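Local coordinates for Abbfa_003403 (Acinetobacter baumannii, PDB 4ZXH), which probably assembles a peptide product on a phosphopantetheine arm as a four-domain nonribosomal peptide synthetase with condensation, adenylation, carrier and thioesterase domains, at residues W1068-I1073 and G1140-E1145; D1164-I1169 and G1295-I1300; Q1149-G1154 and E1258-L1263; V972-P977 and S1076-M1081. One frame throughout, in Å; residues are numbered along the deposited sequence.

Interaction 1 (W1068-I1073 and G1140-E1145)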
loop_
_atom_site.group_PDB
_atom_site.type_symbol
_atom_site.label_atom_id
_atom_site.label_comp_id
_atom_site.label_asym_id
_atom_site.label_seq_id
_atom_site.Cartn_x
_atom_site.Cartn_y
_atom_site.Cartn_z
ATOM N N TRP A 1068 -5.064 20.204 -41.464
ATOM C CA TRP A 1068 -5.017 21.175 -40.370
ATOM C C TRP A 1068 -6.416 21.587 -39.961
ATOM O O TRP A 1068 -7.248 21.941 -40.811
ATOM C CB TRP A 1068 -4.237 22.420 -40.769
ATOM C CG TRP A 1068 -2.803 22.177 -41.026
ATOM C CD1 TRP A 1068 -2.227 21.866 -42.217
ATOM C CD2 TRP A 1068 -1.739 22.227 -40.064
ATOM N NE1 TRP A 1068 -0.866 21.716 -42.060
ATOM C CE2 TRP A 1068 -0.545 21.933 -40.745
ATOM C CE3 TRP A 1068 -1.684 22.491 -38.694
ATOM C CZ2 TRP A 1068 0.688 21.896 -40.104
ATOM C CZ3 TRP A 1068 -0.456 22.452 -38.058
ATOM C CH2 TRP A 1068 0.712 22.162 -38.762
ATOM N N LEU A 1069 -6.666 21.557 -38.656
ATOM C CA LEU A 1069 -7.952 21.956 -38.108
ATOM C C LEU A 1069 -7.803 23.133 -37.155
ATOM O O LEU A 1069 -6.867 23.197 -36.372
ATOM C CB LEU A 1069 -8.618 20.776 -37.405
ATOM C CG LEU A 1069 -8.876 19.574 -38.335
ATOM C CD1 LEU A 1069 -9.233 18.335 -37.563
ATOM C CD2 LEU A 1069 -9.954 19.873 -39.381
ATOM N N PHE A 1070 -8.744 24.064 -37.213
ATOM C CA PHE A 1070 -8.634 25.256 -36.401
ATOM C C PHE A 1070 -9.776 25.409 -35.421
ATOM O O PHE A 1070 -10.923 25.101 -35.732
ATOM C CB PHE A 1070 -8.545 26.458 -37.309
ATOM C CG PHE A 1070 -7.486 26.321 -38.320
ATOM C CD1 PHE A 1070 -6.159 26.554 -37.980
ATOM C CD2 PHE A 1070 -7.795 25.914 -39.604
ATOM C CE1 PHE A 1070 -5.153 26.409 -38.914
ATOM C CE2 PHE A 1070 -6.799 25.774 -40.546
ATOM C CZ PHE A 1070 -5.474 26.016 -40.196
ATOM N N HIS A 1071 -9.440 25.900 -34.235
ATOM C CA HIS A 1071 -10.395 26.011 -33.156
ATOM C C HIS A 1071 -11.620 26.804 -33.559
ATOM O O HIS A 1071 -11.519 27.708 -34.374
ATOM C CB HIS A 1071 -9.742 26.677 -31.952
ATOM C CG HIS A 1071 -9.249 28.062 -32.218
ATOM N ND1 HIS A 1071 -10.087 29.152 -32.281
ATOM C CD2 HIS A 1071 -7.996 28.541 -32.406
ATOM C CE1 HIS A 1071 -9.375 30.241 -32.516
ATOM N NE2 HIS A 1071 -8.104 29.898 -32.597
ATOM N N PRO A 1072 -12.780 26.461 -32.988
ATOM C CA PRO A 1072 -13.990 27.289 -33.096
ATOM C C PRO A 1072 -13.938 28.463 -32.124
ATOM O O PRO A 1072 -12.870 28.706 -31.557
ATOM C CB PRO A 1072 -15.104 26.323 -32.712
ATOM C CG PRO A 1072 -14.428 25.338 -31.795
ATOM C CD PRO A 1072 -13.034 25.189 -32.279
ATOM N N ILE A 1073 -15.066 29.146 -31.919
ATOM C CA ILE A 1073 -15.140 30.323 -31.038
ATOM C C ILE A 1073 -14.463 30.127 -29.680
ATOM O O ILE A 1073 -13.709 30.974 -29.241
ATOM C CB ILE A 1073 -16.597 30.744 -30.760
ATOM C CG1 ILE A 1073 -17.346 31.036 -32.054
ATOM C CG2 ILE A 1073 -16.614 32.005 -29.911
ATOM C CD1 ILE A 1073 -16.851 32.296 -32.743
ATOM N N GLY A 1140 -13.895 26.797 -39.623
ATOM C CA GLY A 1140 -14.065 26.958 -41.055
ATOM C C GLY A 1140 -13.750 28.362 -41.555
ATOM O O GLY A 1140 -13.109 28.509 -42.607
ATOM N N ALA A 1141 -14.170 29.392 -40.810
ATOM C CA ALA A 1141 -13.905 30.782 -41.211
ATOM C C ALA A 1141 -12.415 31.141 -41.116
ATOM O O ALA A 1141 -11.885 31.817 -41.989
ATOM C CB ALA A 1141 -14.716 31.732 -40.389
ATOM N N ILE A 1142 -11.743 30.690 -40.059
ATOM C CA ILE A 1142 -10.292 30.817 -39.956
ATOM C C ILE A 1142 -9.605 30.176 -41.153
ATOM O O ILE A 1142 -8.763 30.816 -41.801
ATOM C CB ILE A 1142 -9.765 30.181 -38.677
ATOM C CG1 ILE A 1142 -10.300 30.943 -37.463
ATOM C CG2 ILE A 1142 -8.255 30.150 -38.673
ATOM C CD1 ILE A 1142 -9.870 30.379 -36.150
ATOM N N ALA A 1143 -9.992 28.931 -41.461
ATOM C CA ALA A 1143 -9.459 28.198 -42.618
ATOM C C ALA A 1143 -9.576 28.977 -43.912
ATOM O O ALA A 1143 -8.664 28.964 -44.741
ATOM C CB ALA A 1143 -10.157 26.877 -42.774
ATOM N N TYR A 1144 -10.707 29.655 -44.078
ATOM C CA TYR A 1144 -10.950 30.458 -45.265
ATOM C C TYR A 1144 -9.916 31.563 -45.346
ATOM O O TYR A 1144 -9.275 31.739 -46.387
ATOM C CB TYR A 1144 -12.364 31.033 -45.236
ATOM C CG TYR A 1144 -12.839 31.684 -46.525
ATOM C CD1 TYR A 1144 -13.131 30.919 -47.650
ATOM C CD2 TYR A 1144 -13.051 33.052 -46.595
ATOM C CE1 TYR A 1144 -13.589 31.502 -48.819
ATOM C CE2 TYR A 1144 -13.517 33.650 -47.754
ATOM C CZ TYR A 1144 -13.780 32.876 -48.864
ATOM O OH TYR A 1144 -14.242 33.474 -50.021
ATOM N N GLU A 1145 -9.724 32.284 -44.241
ATOM C CA GLU A 1145 -8.781 33.405 -44.241
ATOM C C GLU A 1145 -7.327 32.924 -44.361
ATOM O O GLU A 1145 -6.491 33.586 -44.980
ATOM C CB GLU A 1145 -8.952 34.271 -42.983
ATOM C CG GLU A 1145 -7.887 35.359 -42.815
ATOM C CD GLU A 1145 -7.895 36.396 -43.947
ATOM O OE1 GLU A 1145 -8.930 36.536 -44.645
ATOM O OE2 GLU A 1145 -6.859 37.077 -44.130
#
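Ile-1142 meets Phe-1070 and His-1071 in the alpha/beta-hydrolase core of the thioesterase domain. The strand 1067-1070 belongs to the central sheet, and the helix 1138-1152 packs against it. The helix follows a tight turn at Cys-1137 that is consistent with a nucleophile elbow.

Ile-1142 can be followed outward. Its CB lies 4.1 Å from CB of Phe-1070. The branch CG2 is anti to the backbone N and reaches the start of the phenylalanine ring, 3.9 Å from CG of Phe-1070. The other branch, through CG1, is extended (chi2 179°) and carries CD1 away from that ring toward His-1071. There CD1 sits over one face of the imidazole, 4.0 Å from the ring centroid of His-1071, in a CH-pi contact. The same methyl is 3.6 Å from the backbone O of His-1071. One side chain thus spans the end of the strand and the loop after it. In the next residue, CB of Ala-1143 touches CD2 of Phe-1070 at 4.1 Å.

Polar bonds fix the imidazole at both nitrogens. NE2 of His-1071 is hydrogen-bonded to the hydroxyl of Tyr-1118. The other nitrogen, ND1 of His-1071, donates to O of Pro-1072 at 2.9 Å, with that oxygen 7° out of the ring plane.

Interaction 2 (D1164-I1169 and G1295-I1300)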
loop_
_atom_site.group_PDB
_atom_site.type_symbol
_atom_site.label_atom_id
_atom_site.label_comp_id
_atom_site.label_asym_id
_atom_site.label_seq_id
_atom_site.Cartn_x
_atom_site.Cartn_y
_atom_site.Cartn_z
ATOM N N ASP A 1164 -20.536 22.746 -40.931
ATOM C CA ASP A 1164 -21.582 23.682 -40.532
ATOM C C ASP A 1164 -21.057 25.082 -40.162
ATOM O O ASP A 1164 -21.454 25.680 -39.168
ATOM C CB ASP A 1164 -22.393 23.100 -39.382
ATOM C CG ASP A 1164 -23.831 23.600 -39.379
ATOM O OD1 ASP A 1164 -24.525 23.461 -40.417
ATOM O OD2 ASP A 1164 -24.255 24.166 -38.344
ATOM N N THR A 1165 -20.162 25.594 -40.990
ATOM C CA THR A 1165 -19.584 26.918 -40.810
ATOM C C THR A 1165 -20.484 27.995 -41.365
ATOM O O THR A 1165 -20.739 28.024 -42.570
ATOM C CB THR A 1165 -18.225 27.010 -41.526
ATOM O OG1 THR A 1165 -17.365 26.014 -40.994
ATOM C CG2 THR A 1165 -17.592 28.366 -41.358
ATOM N N ARG A 1166 -20.961 28.889 -40.509
ATOM C CA ARG A 1166 -21.733 30.025 -41.012
ATOM C C ARG A 1166 -20.801 30.981 -41.749
ATOM O O ARG A 1166 -19.711 31.282 -41.292
ATOM C CB ARG A 1166 -22.486 30.652 -39.859
ATOM C CG ARG A 1166 -23.284 29.518 -39.253
ATOM C CD ARG A 1166 -23.723 29.678 -37.859
ATOM N NE ARG A 1166 -24.549 28.532 -37.527
ATOM C CZ ARG A 1166 -24.908 28.205 -36.297
ATOM N NH1 ARG A 1166 -24.503 28.951 -35.288
ATOM N NH2 ARG A 1166 -25.682 27.151 -36.084
ATOM N N ALA A 1167 -21.191 31.350 -42.959
ATOM C CA ALA A 1167 -20.329 32.146 -43.808
ATOM C C ALA A 1167 -20.122 33.490 -43.136
ATOM O O ALA A 1167 -21.044 34.006 -42.494
ATOM C CB ALA A 1167 -20.940 32.313 -45.208
ATOM N N PRO A 1168 -18.906 34.049 -43.259
ATOM C CA PRO A 1168 -18.566 35.359 -42.686
ATOM C C PRO A 1168 -19.209 36.513 -43.462
ATOM O O PRO A 1168 -18.543 37.221 -44.213
ATOM C CB PRO A 1168 -17.043 35.396 -42.792
ATOM C CG PRO A 1168 -16.731 34.542 -43.958
ATOM C CD PRO A 1168 -17.759 33.439 -43.959
ATOM N N ILE A 1169 -20.512 36.682 -43.287
ATOM C CA ILE A 1169 -21.236 37.770 -43.920
ATOM C C ILE A 1169 -22.098 38.432 -42.837
ATOM O O ILE A 1169 -22.419 37.802 -41.835
ATOM C CB ILE A 1169 -22.086 37.267 -45.115
ATOM C CG1 ILE A 1169 -23.209 36.324 -44.641
ATOM C CG2 ILE A 1169 -21.190 36.592 -46.170
ATOM C CD1 ILE A 1169 -24.226 35.989 -45.727
ATOM N N GLY A 1295 -27.763 15.589 -37.721
ATOM C CA GLY A 1295 -27.230 16.287 -36.561
ATOM C C GLY A 1295 -27.538 17.768 -36.636
ATOM O O GLY A 1295 -27.970 18.257 -37.691
ATOM N N ASP A 1296 -27.340 18.487 -35.527
ATOM C CA ASP A 1296 -27.482 19.949 -35.541
ATOM C C ASP A 1296 -26.099 20.564 -35.456
ATOM O O ASP A 1296 -25.106 19.855 -35.615
ATOM C CB ASP A 1296 -28.387 20.460 -34.410
ATOM C CG ASP A 1296 -27.922 20.040 -33.018
ATOM O OD1 ASP A 1296 -26.709 20.062 -32.709
ATOM O OD2 ASP A 1296 -28.796 19.697 -32.200
ATOM N N HIS A 1297 -26.040 21.866 -35.185
ATOM C CA HIS A 1297 -24.788 22.608 -35.210
ATOM C C HIS A 1297 -23.741 22.044 -34.257
ATOM O O HIS A 1297 -22.551 22.035 -34.571
ATOM C CB HIS A 1297 -25.037 24.077 -34.877
ATOM C CG HIS A 1297 -23.830 24.937 -35.052
ATOM N ND1 HIS A 1297 -23.264 25.177 -36.290
ATOM C CD2 HIS A 1297 -23.059 25.589 -34.153
ATOM C CE1 HIS A 1297 -22.211 25.962 -36.146
ATOM N NE2 HIS A 1297 -22.065 26.227 -34.858
ATOM N N SER A 1298 -24.176 21.572 -33.094
ATOM C CA SER A 1298 -23.264 20.892 -32.179
ATOM C C SER A 1298 -23.135 19.366 -32.399
ATOM O O SER A 1298 -22.028 18.838 -32.461
ATOM C CB SER A 1298 -23.690 21.169 -30.743
ATOM O OG SER A 1298 -23.148 22.407 -30.339
ATOM N N SER A 1299 -24.263 18.673 -32.523
ATOM C CA SER A 1299 -24.290 17.218 -32.493
ATOM C C SER A 1299 -23.696 16.573 -33.735
ATOM O O SER A 1299 -23.427 15.376 -33.742
ATOM C CB SER A 1299 -25.725 16.720 -32.300
ATOM O OG SER A 1299 -26.572 17.136 -33.364
ATOM N N ILE A 1300 -23.489 17.363 -34.783
ATOM C CA ILE A 1300 -22.825 16.877 -35.992
ATOM C C ILE A 1300 -21.441 16.303 -35.637
ATOM O O ILE A 1300 -20.956 15.374 -36.301
ATOM C CB ILE A 1300 -22.711 18.021 -37.065
ATOM C CG1 ILE A 1300 -22.112 17.531 -38.385
ATOM C CG2 ILE A 1300 -21.895 19.176 -36.536
ATOM C CD1 ILE A 1300 -22.999 16.656 -39.179
#
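A histidine-carboxylate pair in the thioesterase domain joins two loops that follow strands of the alpha/beta-hydrolase sheet. Asp-1164 comes just after strand 1157-1163, and His-1297 lies beyond strand 1288-1293. With Cys-1137, which the His-1297 side chain touches, they fit the geometry of a Cys-His-Asp triad. That role is inferred from the arrangement and the fold.

ND1 of His-1297 donates to OD2 of Asp-1164 in a nearly straight bond, 172° at the hydrogen. The carboxylate and ring planes are turned 56° apart, but OD2 arrives near the plane of the ring, at its edge. CG of His-1297 is anti to the backbone N, which extends the ring across to the aspartate. The other carboxylate oxygen, OD1 of Asp-1164, accepts from the backbone N of Ala-1267, so both carboxylate oxygens are hydrogen-bonded.

Arg-1166 covers one face of the imidazole. Its chain is extended from CG to NE and lays the guanidinium flat on the ring, centres 3.5 Å apart and planes at 19°. NH2 of Arg-1166 lies above the ring toward its rim, with CG of His-1297 the nearest ring atom.

An Asx motif shapes the loop beside the histidine. OD1 of Asp-1296 accepts from the backbone N of Ser-1299 at 2.8 Å. In return, OG of Ser-1299 accepts from the backbone N of Asp-1296 at 2.7 Å.

Interaction 3 (Q1149-G1154 and E1258-L1263)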
loop_
_atom_site.group_PDB
_atom_site.type_symbol
_atom_site.label_atom_id
_atom_site.label_comp_id
_atom_site.label_asym_id
_atom_site.label_seq_id
_atom_site.Cartn_x
_atom_site.Cartn_y
_atom_site.Cartn_z
ATOM N N GLN A 1149 -4.689 33.911 -47.498
ATOM C CA GLN A 1149 -3.322 34.404 -47.329
ATOM C C GLN A 1149 -2.282 33.505 -48.003
ATOM O O GLN A 1149 -1.317 34.010 -48.572
ATOM C CB GLN A 1149 -2.983 34.559 -45.847
ATOM C CG GLN A 1149 -3.806 35.607 -45.119
ATOM C CD GLN A 1149 -3.188 36.015 -43.786
ATOM O OE1 GLN A 1149 -2.021 35.736 -43.519
ATOM N NE2 GLN A 1149 -3.972 36.681 -42.944
ATOM N N LEU A 1150 -2.476 32.186 -47.940
ATOM C CA LEU A 1150 -1.551 31.235 -48.564
ATOM C C LEU A 1150 -1.468 31.462 -50.082
ATOM O O LEU A 1150 -0.384 31.358 -50.661
ATOM C CB LEU A 1150 -1.955 29.788 -48.258
ATOM C CG LEU A 1150 -1.827 29.302 -46.802
ATOM C CD1 LEU A 1150 -2.407 27.887 -46.617
ATOM C CD2 LEU A 1150 -0.404 29.360 -46.276
ATOM N N ARG A 1151 -2.598 31.779 -50.715
ATOM C CA ARG A 1151 -2.605 32.258 -52.101
ATOM C C ARG A 1151 -1.673 33.455 -52.301
ATOM O O ARG A 1151 -0.833 33.473 -53.214
ATOM C CB ARG A 1151 -4.016 32.657 -52.526
ATOM C CG ARG A 1151 -4.928 31.502 -52.859
ATOM C CD ARG A 1151 -4.740 31.016 -54.288
ATOM N NE ARG A 1151 -5.674 29.935 -54.606
ATOM C CZ ARG A 1151 -6.966 30.108 -54.884
ATOM N NH1 ARG A 1151 -7.499 31.330 -54.897
ATOM N NH2 ARG A 1151 -7.727 29.055 -55.157
ATOM N N GLN A 1152 -1.836 34.457 -51.441
ATOM C CA GLN A 1152 -1.041 35.673 -51.521
ATOM C C GLN A 1152 0.463 35.410 -51.486
ATOM O O GLN A 1152 1.235 36.196 -52.017
ATOM C CB GLN A 1152 -1.424 36.635 -50.392
ATOM C CG GLN A 1152 -2.786 37.273 -50.587
ATOM C CD GLN A 1152 -2.932 37.881 -51.973
ATOM O OE1 GLN A 1152 -3.569 37.298 -52.855
ATOM N NE2 GLN A 1152 -2.323 39.048 -52.178
ATOM N N MET A 1153 0.879 34.315 -50.863
ATOM C CA MET A 1153 2.298 34.017 -50.788
ATOM C C MET A 1153 2.669 32.865 -51.734
ATOM O O MET A 1153 3.771 32.314 -51.660
ATOM C CB MET A 1153 2.717 33.723 -49.335
ATOM C CG MET A 1153 1.791 32.833 -48.523
ATOM S SD MET A 1153 2.323 32.601 -46.795
ATOM C CE MET A 1153 1.321 33.815 -45.928
ATOM N N GLY A 1154 1.749 32.520 -52.636
ATOM C CA GLY A 1154 2.031 31.560 -53.692
ATOM C C GLY A 1154 1.800 30.095 -53.360
ATOM O O GLY A 1154 1.994 29.228 -54.207
ATOM N N GLU A 1258 -14.184 34.917 -52.943
ATOM C CA GLU A 1258 -12.995 34.273 -53.498
ATOM C C GLU A 1258 -13.206 32.762 -53.560
ATOM O O GLU A 1258 -13.667 32.160 -52.591
ATOM C CB GLU A 1258 -11.750 34.602 -52.666
ATOM C CG GLU A 1258 -10.458 34.083 -53.291
ATOM C CD GLU A 1258 -9.218 34.734 -52.709
ATOM O OE1 GLU A 1258 -9.374 35.595 -51.812
ATOM O OE2 GLU A 1258 -8.095 34.396 -53.163
ATOM N N ASP A 1259 -12.875 32.154 -54.694
ATOM C CA ASP A 1259 -13.128 30.726 -54.875
ATOM C C ASP A 1259 -11.983 29.845 -54.404
ATOM O O ASP A 1259 -10.847 29.985 -54.839
ATOM C CB ASP A 1259 -13.439 30.410 -56.336
ATOM C CG ASP A 1259 -14.853 30.791 -56.724
ATOM O OD1 ASP A 1259 -15.564 31.395 -55.885
ATOM O OD2 ASP A 1259 -15.256 30.469 -57.864
ATOM N N PHE A 1260 -12.307 28.949 -53.482
ATOM C CA PHE A 1260 -11.407 27.900 -53.054
ATOM C C PHE A 1260 -12.154 26.589 -53.206
ATOM O O PHE A 1260 -13.380 26.573 -53.133
ATOM C CB PHE A 1260 -10.966 28.104 -51.606
ATOM C CG PHE A 1260 -10.079 29.285 -51.403
ATOM C CD1 PHE A 1260 -8.717 29.190 -51.641
ATOM C CD2 PHE A 1260 -10.594 30.484 -50.942
ATOM C CE1 PHE A 1260 -7.886 30.279 -51.450
ATOM C CE2 PHE A 1260 -9.767 31.580 -50.746
ATOM C CZ PHE A 1260 -8.413 31.478 -51.000
ATOM N N PRO A 1261 -11.431 25.481 -53.420
ATOM C CA PRO A 1261 -12.134 24.193 -53.432
ATOM C C PRO A 1261 -12.616 23.843 -52.017
ATOM O O PRO A 1261 -11.807 23.635 -51.116
ATOM C CB PRO A 1261 -11.069 23.219 -53.936
ATOM C CG PRO A 1261 -9.780 23.838 -53.526
ATOM C CD PRO A 1261 -9.972 25.325 -53.536
ATOM N N ILE A 1262 -13.929 23.813 -51.827
ATOM C CA ILE A 1262 -14.510 23.705 -50.492
ATOM C C ILE A 1262 -15.475 22.542 -50.364
ATOM O O ILE A 1262 -16.308 22.315 -51.243
ATOM C CB ILE A 1262 -15.266 25.000 -50.116
ATOM C CG1 ILE A 1262 -14.293 26.161 -49.946
ATOM C CG2 ILE A 1262 -16.064 24.819 -48.838
ATOM C CD1 ILE A 1262 -14.990 27.467 -49.736
ATOM N N LEU A 1263 -15.363 21.810 -49.264
ATOM C CA LEU A 1263 -16.388 20.848 -48.875
ATOM C C LEU A 1263 -17.141 21.412 -47.679
ATOM O O LEU A 1263 -16.555 21.590 -46.599
ATOM C CB LEU A 1263 -15.775 19.485 -48.532
ATOM C CG LEU A 1263 -16.703 18.452 -47.892
ATOM C CD1 LEU A 1263 -17.794 18.074 -48.864
ATOM C CD2 LEU A 1263 -15.922 17.215 -47.456
#
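With CG anti to the carbonyl carbon (chi1 -77°) and a bend at chi2 (-84°), the Arg-1151 side chain is laid along the ring of Phe-1260. The two side chains run past each other in opposite directions. CG of Arg-1151 meets the ring edge, 3.5 Å from CE1 of Phe-1260. Farther out, the guanidinium lies with one face over the same CE1, its plane 25° from that of the ring.

The end of the arginine is held by polar partners. NH2 of Arg-1151 donates to the backbone O of Asp-1259 at 3.3 Å, in the carbonyl plane. NH1 forms a long salt bridge to Glu-1258, 3.6 Å from its OE2. The extended glutamate brings that oxygen alongside.

The Phe-1260 side chain also touches Ile-1160 on strand 1157-1163 and Ser-1147 on the helix. Arg-1151 thus ties the C-terminal end of helix 1138-1152 to the loop that enters strand 1262-1267, a strand of the central sheet in the alpha/beta-hydrolase fold.

Interaction 4 (V972-P977 and S1076-M1081)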
loop_
_atom_site.group_PDB
_atom_site.type_symbol
_atom_site.label_atom_id
_atom_site.label_comp_id
_atom_site.label_asym_id
_atom_site.label_seq_id
_atom_site.Cartn_x
_atom_site.Cartn_y
_atom_site.Cartn_z
ATOM N N VAL A 972 -15.437 9.668 -18.816
ATOM C CA VAL A 972 -15.528 11.113 -18.715
ATOM C C VAL A 972 -14.560 11.742 -19.695
ATOM O O VAL A 972 -13.373 11.435 -19.670
ATOM C CB VAL A 972 -15.232 11.585 -17.302
ATOM C CG1 VAL A 972 -15.038 13.103 -17.263
ATOM C CG2 VAL A 972 -16.341 11.127 -16.381
ATOM N N ALA A 973 -15.080 12.595 -20.573
ATOM C CA ALA A 973 -14.277 13.260 -21.599
ATOM C C ALA A 973 -13.359 14.297 -20.960
ATOM O O ALA A 973 -13.702 14.848 -19.930
ATOM C CB ALA A 973 -15.178 13.901 -22.632
ATOM N N PRO A 974 -12.182 14.552 -21.561
ATOM C CA PRO A 974 -11.226 15.563 -21.081
ATOM C C PRO A 974 -11.858 16.945 -21.017
ATOM O O PRO A 974 -12.723 17.215 -21.821
ATOM C CB PRO A 974 -10.112 15.513 -22.127
ATOM C CG PRO A 974 -10.765 14.941 -23.332
ATOM C CD PRO A 974 -11.703 13.914 -22.793
ATOM N N ARG A 975 -11.452 17.800 -20.084
ATOM C CA ARG A 975 -12.220 19.025 -19.831
ATOM C C ARG A 975 -11.472 20.334 -20.125
ATOM O O ARG A 975 -12.092 21.389 -20.265
ATOM C CB ARG A 975 -12.720 19.014 -18.376
ATOM C CG ARG A 975 -13.620 17.795 -18.044
ATOM C CD ARG A 975 -13.714 17.495 -16.542
ATOM N NE ARG A 975 -12.420 17.104 -15.988
ATOM C CZ ARG A 975 -12.192 16.920 -14.691
ATOM N NH1 ARG A 975 -13.181 17.085 -13.820
ATOM N NH2 ARG A 975 -10.983 16.562 -14.265
ATOM N N ASP A 976 -10.153 20.277 -20.241
ATOM C CA ASP A 976 -9.392 21.480 -20.550
ATOM C C ASP A 976 -8.232 21.112 -21.484
ATOM O O ASP A 976 -8.079 19.935 -21.826
ATOM C CB ASP A 976 -8.933 22.159 -19.241
ATOM C CG ASP A 976 -7.933 21.331 -18.449
ATOM O OD1 ASP A 976 -7.614 20.199 -18.861
ATOM O OD2 ASP A 976 -7.464 21.822 -17.394
ATOM N N PRO A 977 -7.431 22.104 -21.934
ATOM C CA PRO A 977 -6.318 21.744 -22.831
ATOM C C PRO A 977 -5.321 20.685 -22.289
ATOM O O PRO A 977 -4.787 19.897 -23.064
ATOM C CB PRO A 977 -5.612 23.090 -23.041
ATOM C CG PRO A 977 -6.732 24.098 -22.991
ATOM C CD PRO A 977 -7.679 23.562 -21.932
ATOM N N SER A 1076 -10.687 25.976 -28.424
ATOM C CA SER A 1076 -10.167 24.668 -28.063
ATOM C C SER A 1076 -10.283 23.631 -29.188
ATOM O O SER A 1076 -11.002 23.838 -30.157
ATOM C CB SER A 1076 -10.897 24.185 -26.823
ATOM O OG SER A 1076 -10.808 22.803 -26.697
ATOM N N THR A 1077 -9.576 22.513 -29.047
ATOM C CA THR A 1077 -9.559 21.490 -30.078
ATOM C C THR A 1077 -10.427 20.289 -29.738
ATOM O O THR A 1077 -10.474 19.330 -30.511
ATOM C CB THR A 1077 -8.141 20.988 -30.329
ATOM O OG1 THR A 1077 -7.603 20.484 -29.106
ATOM C CG2 THR A 1077 -7.243 22.130 -30.837
ATOM N N PHE A 1078 -11.109 20.339 -28.591
ATOM C CA PHE A 1078 -11.859 19.194 -28.078
ATOM C C PHE A 1078 -12.823 18.550 -29.088
ATOM O O PHE A 1078 -12.983 17.324 -29.124
ATOM C CB PHE A 1078 -12.664 19.590 -26.839
ATOM C CG PHE A 1078 -13.640 18.528 -26.405
ATOM C CD1 PHE A 1078 -13.247 17.530 -25.519
ATOM C CD2 PHE A 1078 -14.925 18.494 -26.918
ATOM C CE1 PHE A 1078 -14.118 16.512 -25.137
ATOM C CE2 PHE A 1078 -15.821 17.463 -26.540
ATOM C CZ PHE A 1078 -15.413 16.478 -25.649
ATOM N N CYS A 1079 -13.499 19.386 -29.867
ATOM C CA CYS A 1079 -14.499 18.933 -30.841
ATOM C C CYS A 1079 -13.945 18.094 -32.000
ATOM O O CYS A 1079 -14.745 17.562 -32.773
ATOM C CB CYS A 1079 -15.215 20.152 -31.434
ATOM S SG CYS A 1079 -14.009 21.304 -32.309
ATOM N N TYR A 1080 -12.608 18.018 -32.157
ATOM C CA TYR A 1080 -11.976 17.240 -33.244
ATOM C C TYR A 1080 -11.516 15.865 -32.776
ATOM O O TYR A 1080 -11.174 15.026 -33.601
ATOM C CB TYR A 1080 -10.773 17.995 -33.858
ATOM C CG TYR A 1080 -11.174 19.332 -34.394
ATOM C CD1 TYR A 1080 -12.131 19.427 -35.398
ATOM C CD2 TYR A 1080 -10.653 20.510 -33.869
ATOM C CE1 TYR A 1080 -12.553 20.637 -35.875
ATOM C CE2 TYR A 1080 -11.069 21.742 -34.355
ATOM C CZ TYR A 1080 -12.027 21.791 -35.354
ATOM O OH TYR A 1080 -12.471 22.994 -35.845
ATOM N N MET A 1081 -11.485 15.624 -31.463
ATOM C CA MET A 1081 -11.056 14.317 -30.979
ATOM C C MET A 1081 -11.937 13.202 -31.535
ATOM O O MET A 1081 -11.440 12.282 -32.169
ATOM C CB MET A 1081 -11.044 14.255 -29.461
ATOM C CG MET A 1081 -10.205 15.323 -28.818
ATOM S SD MET A 1081 -10.130 15.137 -27.009
ATOM C CE MET A 1081 -8.792 13.935 -26.946
#
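Ala-973 and Pro-974 pack against Phe-1078 and Met-1081 where the linker ahead of helix 977-990 of the carrier region meets the alpha/beta-hydrolase fold of the thioesterase domain. CB of Ala-973 comes to the edge of the phenylalanine ring, 3.8 Å from CE1 of Phe-1078. Pro-974 approaches the same atom with its CG at 4.1 Å, its side chain at about a right angle to that of Phe-1078. CG of Pro-974 also touches SD of Met-1081 at 3.7 Å. That sulfur is placed by chi1 (-56°) and an extended chi2 (-176°); the bend at chi3 only turns CE.

Beyond these side chains, Tyr-1194 serves both segments. Its hydroxyl is hydrogen-bonded to the backbone O of Pro-974, and its ring meets that of Phe-1078. Ile-980, on helix 977-990, touches Phe-1078 as well. At the start of that helix Asp-976 is the N-cap. Its OD1 is hydrogen-bonded to the backbone N of Glu-979, while OD2 makes a salt bridge to Arg-1045.

Residues 1076-1078 form an ST turn. OG of Ser-1076 accepts from the backbone N of Phe-1078 at 3.1 Å.

Interactions 1, 2 and 3 lie within the thioesterase domain, while interaction 4 brings in the linker before helix 977-990. Interactions 1 and 3 share helix 1138-1152 and the central sheet, with centres about 13 Å apart. The hydroxyl of Tyr-1144 bridges them, probably by a hydrogen bond to O of Glu-1258. Interaction 1 touches interaction 2 through Gly-1140 and Thr-1165, with centres about 12 Å apart. It also touches interaction 4, where the Tyr-1080 hydroxyl meets O of Phe-1070. The centres of interactions 3 and 4 are farthest apart, about 29 Å. Along the chain, interactions 1 and 4 alternate in segments, as do 2 and 3. The probable catalytic residues and the linker interface adjoin one core contact.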